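Local coordinates for protein copper-transporting ATPase (Sulfolobus solfataricus, PDB 2YJ3) that probably couples ATP hydrolysis to the transport of copper or related metal cations across the cell membrane, the chain here being its catalytic nucleotide-binding and phosphorylation part, at residues V46-G51 with S130-D135; Y58-E63 with V83-V88; L39-P44 with P137-K142. The protein carries 1 engineered substitution. All coordinates share one frame; numbering follows the deposited sequence.

The three contacts trace a path from the hinge of a two-domain catalytic unit into its nucleotide-binding domain. Interaction 3 joins the two connecting chains near the middle of the molecule, a surface contact with one backbone bridge and an arginine lying against a tyrosine. Interaction 1 carries the same two chains onward as adjacent strands; also a surface contact, it adds regular backbone bonds and an apolar face with buried V46 and F131. Interaction 2 is partly buried and seats a loop on the helix 53-63 through one serine-centred bond and aliphatic packing. Interactions 1 and 2 meet where F131 touches A59; interactions 1 and 3 meet through P44 and D135.

Interaction 1 (V46-G51 with S130-D135); sequences VTQFIG and SFNISD
F49 has its CG anti to the backbone N (chi1 172°), and its ring meets that of F131, whose CG lies beside its own backbone N, anti to the carbonyl carbon. F49 CD1 comes over one face of the F131 ring, displaced toward the rim, 3.3 Å from F131 CE2. The planes are inclined at 44°, an oblique aromatic pair across a non-hydrogen-bonded position of two antiparallel strands. On the same face of the sheet, V46 brings CG2 to 4.0 Å from F131 CD2, so that F131 is touched by both V46 and F49.

The other face carries Q48, N132 and S130, with I50 as its apolar member. Q48 and N132 lie side by side, pointing the same way, their amide planes 73° apart, with Q48 NE2 3.6 Å from N132 OD1.

Between V46 and Q48 the register slips by one residue, and T47 and Q48 both face N132: a classic beta bulge. The carbonyl N132 O accepts two backbone bonds, from T47 N at 2.8 Å and from Q48 N at 3.3 Å, both from the same side of its plane; T47 OG1 adds a weak third. Beyond the bulge regular pairing resumes, with N132 N bonded to Q48 O at 2.9 Å and I50 and S130 exchanging a reciprocal pair.

Strand 45-50 forms one edge of the six-stranded antiparallel sheet of the nucleotide-binding domain, beside 126-134. A magnesium ion lies about 4 Å from the side chain of V46. The face bearing V46, F49 and F131 is covered by helix 53-63 (L56, A59) and helix 69-81 (I74, Y77).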
# COMPACT_ATOMS: atom_id res chain seq x y z
N VAL A 46 2.01 -7.54 -11.68
CA VAL A 46 2.72 -8.77 -11.91
C VAL A 46 4.01 -8.42 -12.64
O VAL A 46 3.97 -7.89 -13.75
CB VAL A 46 1.85 -9.68 -12.79
CG1 VAL A 46 2.68 -10.82 -13.35
CG2 VAL A 46 0.62 -10.17 -11.98
N THR A 47 5.15 -8.69 -12.01
CA THR A 47 6.44 -8.48 -12.66
C THR A 47 6.96 -9.75 -13.33
O THR A 47 7.86 -9.70 -14.18
CB THR A 47 7.50 -7.95 -11.68
OG1 THR A 47 7.47 -8.72 -10.47
CG2 THR A 47 7.23 -6.49 -11.34
N GLN A 48 6.39 -10.89 -12.97
CA GLN A 48 6.68 -12.14 -13.70
C GLN A 48 5.74 -13.29 -13.34
O GLN A 48 5.31 -13.43 -12.21
CB GLN A 48 8.14 -12.56 -13.50
CG GLN A 48 8.34 -13.65 -12.47
CD GLN A 48 9.71 -14.31 -12.59
OE1 GLN A 48 10.16 -14.63 -13.70
NE2 GLN A 48 10.37 -14.52 -11.46
N PHE A 49 5.41 -14.09 -14.34
CA PHE A 49 4.61 -15.27 -14.14
C PHE A 49 5.39 -16.46 -14.67
O PHE A 49 5.84 -16.46 -15.81
CB PHE A 49 3.30 -15.16 -14.91
CG PHE A 49 2.51 -16.43 -14.91
CD1 PHE A 49 1.88 -16.86 -13.75
CD2 PHE A 49 2.41 -17.20 -16.06
CE1 PHE A 49 1.16 -18.05 -13.73
CE2 PHE A 49 1.70 -18.39 -16.06
CZ PHE A 49 1.07 -18.82 -14.89
N ILE A 50 5.54 -17.48 -13.83
CA ILE A 50 6.13 -18.74 -14.23
C ILE A 50 5.10 -19.86 -14.20
O ILE A 50 4.49 -20.13 -13.18
CB ILE A 50 7.35 -19.09 -13.35
CG1 ILE A 50 8.44 -18.04 -13.54
CG2 ILE A 50 7.92 -20.44 -13.74
CD1 ILE A 50 9.64 -18.19 -12.65
N GLY A 51 4.87 -20.52 -15.33
CA GLY A 51 3.89 -21.58 -15.38
C GLY A 51 3.23 -21.56 -16.73
O GLY A 51 3.53 -20.67 -17.52
N SER A 130 3.65 -19.72 -10.37
CA SER A 130 3.89 -18.65 -9.40
C SER A 130 3.97 -17.27 -10.04
O SER A 130 4.21 -17.14 -11.25
CB SER A 130 5.17 -18.94 -8.61
OG SER A 130 6.29 -18.78 -9.46
N PHE A 131 3.79 -16.23 -9.22
CA PHE A 131 3.89 -14.83 -9.66
C PHE A 131 4.86 -14.11 -8.78
O PHE A 131 4.88 -14.34 -7.56
CB PHE A 131 2.57 -14.07 -9.49
CG PHE A 131 1.43 -14.62 -10.29
CD1 PHE A 131 0.66 -15.67 -9.80
CD2 PHE A 131 1.11 -14.07 -11.52
CE1 PHE A 131 -0.39 -16.17 -10.54
CE2 PHE A 131 0.05 -14.56 -12.27
CZ PHE A 131 -0.70 -15.60 -11.79
N ASN A 132 5.66 -13.23 -9.38
CA ASN A 132 6.30 -12.15 -8.65
C ASN A 132 5.41 -10.93 -8.86
O ASN A 132 5.05 -10.65 -9.99
CB ASN A 132 7.69 -11.87 -9.22
CG ASN A 132 8.81 -12.49 -8.39
OD1 ASN A 132 8.92 -13.71 -8.27
ND2 ASN A 132 9.66 -11.64 -7.82
N ILE A 133 5.02 -10.24 -7.79
CA ILE A 133 4.28 -8.99 -7.93
C ILE A 133 5.01 -7.88 -7.19
O ILE A 133 5.61 -8.11 -6.14
CB ILE A 133 2.83 -9.08 -7.39
CG1 ILE A 133 2.80 -8.92 -5.87
CG2 ILE A 133 2.15 -10.37 -7.82
CD1 ILE A 133 2.72 -7.47 -5.41
N SER A 134 4.97 -6.67 -7.73
CA SER A 134 5.63 -5.55 -7.07
C SER A 134 4.78 -4.28 -7.07
O SER A 134 3.89 -4.11 -7.91
CB SER A 134 6.99 -5.29 -7.71
OG SER A 134 6.83 -4.73 -8.99
N ASP A 135 5.05 -3.41 -6.11
CA ASP A 135 4.43 -2.09 -6.06
C ASP A 135 5.04 -1.22 -7.15
O ASP A 135 6.19 -1.40 -7.54
CB ASP A 135 4.62 -1.45 -4.68
CG ASP A 135 3.67 -2.04 -3.61
OD1 ASP A 135 2.56 -2.49 -3.98
OD2 ASP A 135 4.02 -2.04 -2.41

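Interaction 2 (Y58-E63 with V83-V88); sequences YAASVE and VKILEV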
# COMPACT_ATOMS: atom_id res chain seq x y z
N TYR A 58 -6.54 -20.37 -14.56
CA TYR A 58 -7.12 -20.90 -13.34
C TYR A 58 -6.94 -19.91 -12.20
O TYR A 58 -7.88 -19.57 -11.51
CB TYR A 58 -6.49 -22.25 -12.97
CG TYR A 58 -7.02 -23.43 -13.77
CD1 TYR A 58 -8.17 -23.32 -14.54
CD2 TYR A 58 -6.36 -24.67 -13.74
CE1 TYR A 58 -8.65 -24.39 -15.27
CE2 TYR A 58 -6.84 -25.75 -14.46
CZ TYR A 58 -8.00 -25.60 -15.22
OH TYR A 58 -8.51 -26.66 -15.94
N ALA A 59 -5.72 -19.44 -12.01
CA ALA A 59 -5.44 -18.48 -10.95
C ALA A 59 -6.29 -17.20 -11.09
O ALA A 59 -6.86 -16.73 -10.13
CB ALA A 59 -3.97 -18.13 -10.95
N ALA A 60 -6.34 -16.65 -12.30
CA ALA A 60 -7.08 -15.41 -12.55
C ALA A 60 -8.57 -15.61 -12.32
O ALA A 60 -9.26 -14.72 -11.80
CB ALA A 60 -6.82 -14.93 -14.00
N SER A 61 -9.05 -16.78 -12.72
CA SER A 61 -10.46 -17.11 -12.57
C SER A 61 -10.84 -17.13 -11.09
O SER A 61 -11.91 -16.66 -10.72
CB SER A 61 -10.79 -18.45 -13.23
OG SER A 61 -10.59 -18.41 -14.64
N VAL A 62 -9.98 -17.67 -10.23
CA VAL A 62 -10.28 -17.62 -8.80
C VAL A 62 -10.08 -16.21 -8.24
O VAL A 62 -10.88 -15.71 -7.45
CB VAL A 62 -9.45 -18.65 -8.00
CG1 VAL A 62 -9.73 -18.50 -6.52
CG2 VAL A 62 -9.76 -20.06 -8.46
N GLU A 63 -9.00 -15.55 -8.66
CA GLU A 63 -8.72 -14.21 -8.15
C GLU A 63 -9.79 -13.19 -8.55
O GLU A 63 -9.93 -12.14 -7.91
CB GLU A 63 -7.33 -13.74 -8.62
CG GLU A 63 -6.18 -14.46 -7.96
CD GLU A 63 -5.96 -14.02 -6.51
OE1 GLU A 63 -6.93 -13.62 -5.84
OE2 GLU A 63 -4.80 -14.06 -6.05
N VAL A 83 -6.24 -14.45 -21.81
CA VAL A 83 -7.01 -15.58 -21.31
C VAL A 83 -8.35 -15.10 -20.77
O VAL A 83 -8.47 -13.95 -20.33
CB VAL A 83 -6.22 -16.38 -20.24
CG1 VAL A 83 -4.90 -16.87 -20.83
CG2 VAL A 83 -5.95 -15.51 -19.02
N LYS A 84 -9.36 -15.96 -20.83
CA LYS A 84 -10.69 -15.57 -20.35
C LYS A 84 -10.99 -16.17 -18.98
O LYS A 84 -10.47 -17.21 -18.62
CB LYS A 84 -11.79 -15.95 -21.35
CG LYS A 84 -11.88 -17.42 -21.67
CD LYS A 84 -13.12 -17.75 -22.51
CE LYS A 84 -13.22 -19.25 -22.77
NZ LYS A 84 -14.29 -19.62 -23.74
N ILE A 85 -11.83 -15.47 -18.23
CA ILE A 85 -12.24 -15.90 -16.91
C ILE A 85 -13.16 -17.12 -16.98
O ILE A 85 -14.12 -17.15 -17.75
CB ILE A 85 -12.96 -14.77 -16.16
CG1 ILE A 85 -12.01 -13.60 -15.94
CG2 ILE A 85 -13.46 -15.27 -14.81
CD1 ILE A 85 -10.81 -13.95 -15.09
N LEU A 86 -12.86 -18.12 -16.15
CA LEU A 86 -13.61 -19.38 -16.13
C LEU A 86 -14.60 -19.43 -14.96
O LEU A 86 -14.43 -18.73 -13.96
CB LEU A 86 -12.63 -20.55 -16.06
CG LEU A 86 -12.01 -21.09 -17.36
CD1 LEU A 86 -12.31 -20.19 -18.56
CD2 LEU A 86 -10.50 -21.32 -17.21
N GLU A 87 -15.63 -20.26 -15.07
CA GLU A 87 -16.57 -20.40 -13.96
C GLU A 87 -15.95 -21.11 -12.75
O GLU A 87 -15.47 -22.23 -12.85
CB GLU A 87 -17.85 -21.12 -14.39
N VAL A 88 -15.98 -20.44 -11.60
CA VAL A 88 -15.51 -21.00 -10.33
C VAL A 88 -16.67 -21.35 -9.40
O VAL A 88 -17.67 -20.63 -9.35
CB VAL A 88 -14.63 -19.99 -9.57
CG1 VAL A 88 -14.16 -20.58 -8.19
CG2 VAL A 88 -13.45 -19.55 -10.42
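The polar part of this contact centres on S61, whose OG accepts the backbone N-H of L86 at 2.7 Å in a fairly straight bond of 159°. With OG beside the backbone N and anti to the carbonyl carbon (chi1 -64°), the same hydroxyl also donates to A57 O, one turn back along helix 53-63, so it links helix and loop at a single oxygen. L86 CB follows its own N-H and lies 3.3 Å from S61 OG.

Apolar contacts flank this bond. L86 CD2 meets the Y58 ring at its edge, near the ring plane, 4.1 Å from Y58 CD1; the phenol oxygen of that ring bonds elsewhere, to K106. To one side, I85 CD1 reaches A60 CB at 4.3 Å. To the other, V88 CG2 rests against V62 CG2 at 4.2 Å and close to the carbonyl of S61.

The loop between helix 69-81 and strand 91-94 is thus laid along the helix that ends in E63, a residue seen to bind ATP and AMP in nucleotide complexes of this protein. Since aliphatic contacts tolerate small slides, the directional S61 bond probably helps fix where the loop sits along the helix.

Interaction 3 (L39-P44 with P137-K142); sequences LTYGTP and PRPNLK
R138 CG sits over the centre of one face of the Y41 ring, 4.2 Å from its centroid. The approach is only 6° off the ring normal, a clear CH-pi contact. Both residues lie in the two-chain hinge of a P-type ATPase, where the haloacid dehalogenase-like phosphorylation domain gives way to the inserted nucleotide-binding domain and the chain later returns. The arginine's own flat group is met in return by the tyrosine backbone: Y41 CA lies over one face of the guanidinium, displaced toward its rim. Ring and guanidinium planes are 50° apart, so the two groups are not stacked, and R138 NH1 comes nearest the ring at Y41 CD1, 3.5 Å away. Obliquely to the ring, P137 O stands 3.4 Å from Y41 CE2. At the far end P139, its side chain crossing that of Y41 at about a right angle, brings CD to 3.2 Å from Y41 OH.

The outgoing segment takes in the last two residues of the string KTGTLT, part of the phosphorylation motif region of P-type ATPases, which also supplies K35 and T36, seen to bind ATP. R138, extended from CG to NE, reaches back to this string and bonds through NH2 to G37 O, with a weak bond from NE to T38 O, while T40 OG1 is held by G37 N and K35 O.

An alanine in place of Y41 removes the ring and hydroxyl, which would probably open a gap beside R138 CG and NH1 and P139 CD, although the guanidinium could keep its bond to G37 O.

The backbones themselves meet in a single bridge, T40 CA lying 4.0 Å from P137 CA. Beside it, P137 CA makes a CA-H...O contact with L39 O, and that same oxygen accepts R138 N at 2.8 Å in a nearly straight bond of 176°.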
# COMPACT_ATOMS: atom_id res chain seq x y z
N LEU A 39 3.69 5.93 -1.28
CA LEU A 39 4.82 6.18 -2.17
C LEU A 39 4.66 5.38 -3.45
O LEU A 39 5.36 5.60 -4.44
CB LEU A 39 6.14 5.79 -1.49
CG LEU A 39 6.58 6.70 -0.35
CD1 LEU A 39 7.87 6.20 0.29
CD2 LEU A 39 6.74 8.13 -0.85
N THR A 40 3.73 4.44 -3.43
CA THR A 40 3.47 3.62 -4.59
C THR A 40 1.97 3.62 -4.81
O THR A 40 1.21 3.98 -3.92
CB THR A 40 3.89 2.16 -4.35
OG1 THR A 40 3.10 1.61 -3.30
CG2 THR A 40 5.36 2.08 -3.96
N TYR A 41 1.55 3.20 -5.99
CA TYR A 41 0.13 3.12 -6.27
C TYR A 41 -0.50 2.05 -5.38
O TYR A 41 0.20 1.18 -4.85
CB TYR A 41 -0.10 2.83 -7.75
CG TYR A 41 0.29 4.00 -8.62
CD1 TYR A 41 -0.60 5.04 -8.86
CD2 TYR A 41 1.56 4.09 -9.19
CE1 TYR A 41 -0.25 6.12 -9.65
CE2 TYR A 41 1.92 5.17 -9.98
CZ TYR A 41 1.01 6.18 -10.21
OH TYR A 41 1.35 7.26 -10.99
N GLY A 42 -1.81 2.14 -5.20
CA GLY A 42 -2.53 1.20 -4.37
C GLY A 42 -2.61 -0.19 -4.98
O GLY A 42 -2.79 -1.17 -4.26
N THR A 43 -2.48 -0.29 -6.30
CA THR A 43 -2.53 -1.60 -6.93
C THR A 43 -1.18 -2.00 -7.54
O THR A 43 -0.60 -1.27 -8.35
CB THR A 43 -3.69 -1.72 -7.97
OG1 THR A 43 -3.78 -3.07 -8.44
CG2 THR A 43 -3.46 -0.78 -9.14
N PRO A 44 -0.68 -3.17 -7.12
CA PRO A 44 0.62 -3.69 -7.56
C PRO A 44 0.53 -4.24 -8.98
O PRO A 44 -0.56 -4.27 -9.54
CB PRO A 44 0.88 -4.83 -6.58
CG PRO A 44 -0.48 -5.34 -6.25
CD PRO A 44 -1.39 -4.13 -6.25
N PRO A 137 6.08 2.61 -8.03
CA PRO A 137 6.29 3.91 -7.39
C PRO A 137 5.47 5.03 -8.04
O PRO A 137 5.20 4.99 -9.24
CB PRO A 137 7.80 4.16 -7.58
CG PRO A 137 8.24 3.19 -8.64
CD PRO A 137 7.32 2.01 -8.55
N ARG A 138 5.06 6.01 -7.23
CA ARG A 138 4.44 7.22 -7.76
C ARG A 138 5.52 8.19 -8.23
O ARG A 138 6.51 8.42 -7.53
CB ARG A 138 3.59 7.91 -6.70
CG ARG A 138 2.39 7.14 -6.25
CD ARG A 138 1.55 7.99 -5.30
NE ARG A 138 0.53 7.18 -4.63
CZ ARG A 138 -0.67 6.92 -5.12
NH1 ARG A 138 -1.01 7.43 -6.31
NH2 ARG A 138 -1.52 6.17 -4.44
N PRO A 139 5.33 8.77 -9.42
CA PRO A 139 6.27 9.80 -9.90
C PRO A 139 6.19 11.08 -9.07
O PRO A 139 5.20 11.28 -8.35
CB PRO A 139 5.78 10.06 -11.33
CG PRO A 139 4.33 9.70 -11.30
CD PRO A 139 4.21 8.55 -10.34
N ASN A 140 7.21 11.92 -9.18
CA ASN A 140 7.37 13.16 -8.41
C ASN A 140 8.33 12.98 -7.22
O ASN A 140 7.98 12.47 -6.16
CB ASN A 140 6.04 13.82 -8.03
CG ASN A 140 5.37 14.53 -9.23
OD1 ASN A 140 6.05 14.97 -10.17
ND2 ASN A 140 4.04 14.66 -9.19
N LEU A 141 9.57 13.43 -7.45
CA LEU A 141 10.72 12.99 -6.66
C LEU A 141 11.46 14.17 -6.03
O LEU A 141 12.35 13.99 -5.19
CB LEU A 141 11.67 12.22 -7.59
CG LEU A 141 11.08 11.46 -8.80
CD1 LEU A 141 10.05 10.41 -8.38
CD2 LEU A 141 10.52 12.40 -9.89
N LYS A 142 11.10 15.39 -6.43
CA LYS A 142 11.75 16.59 -5.91
C LYS A 142 11.13 17.05 -4.58
O LYS A 142 11.81 17.63 -3.74
CB LYS A 142 11.70 17.72 -6.94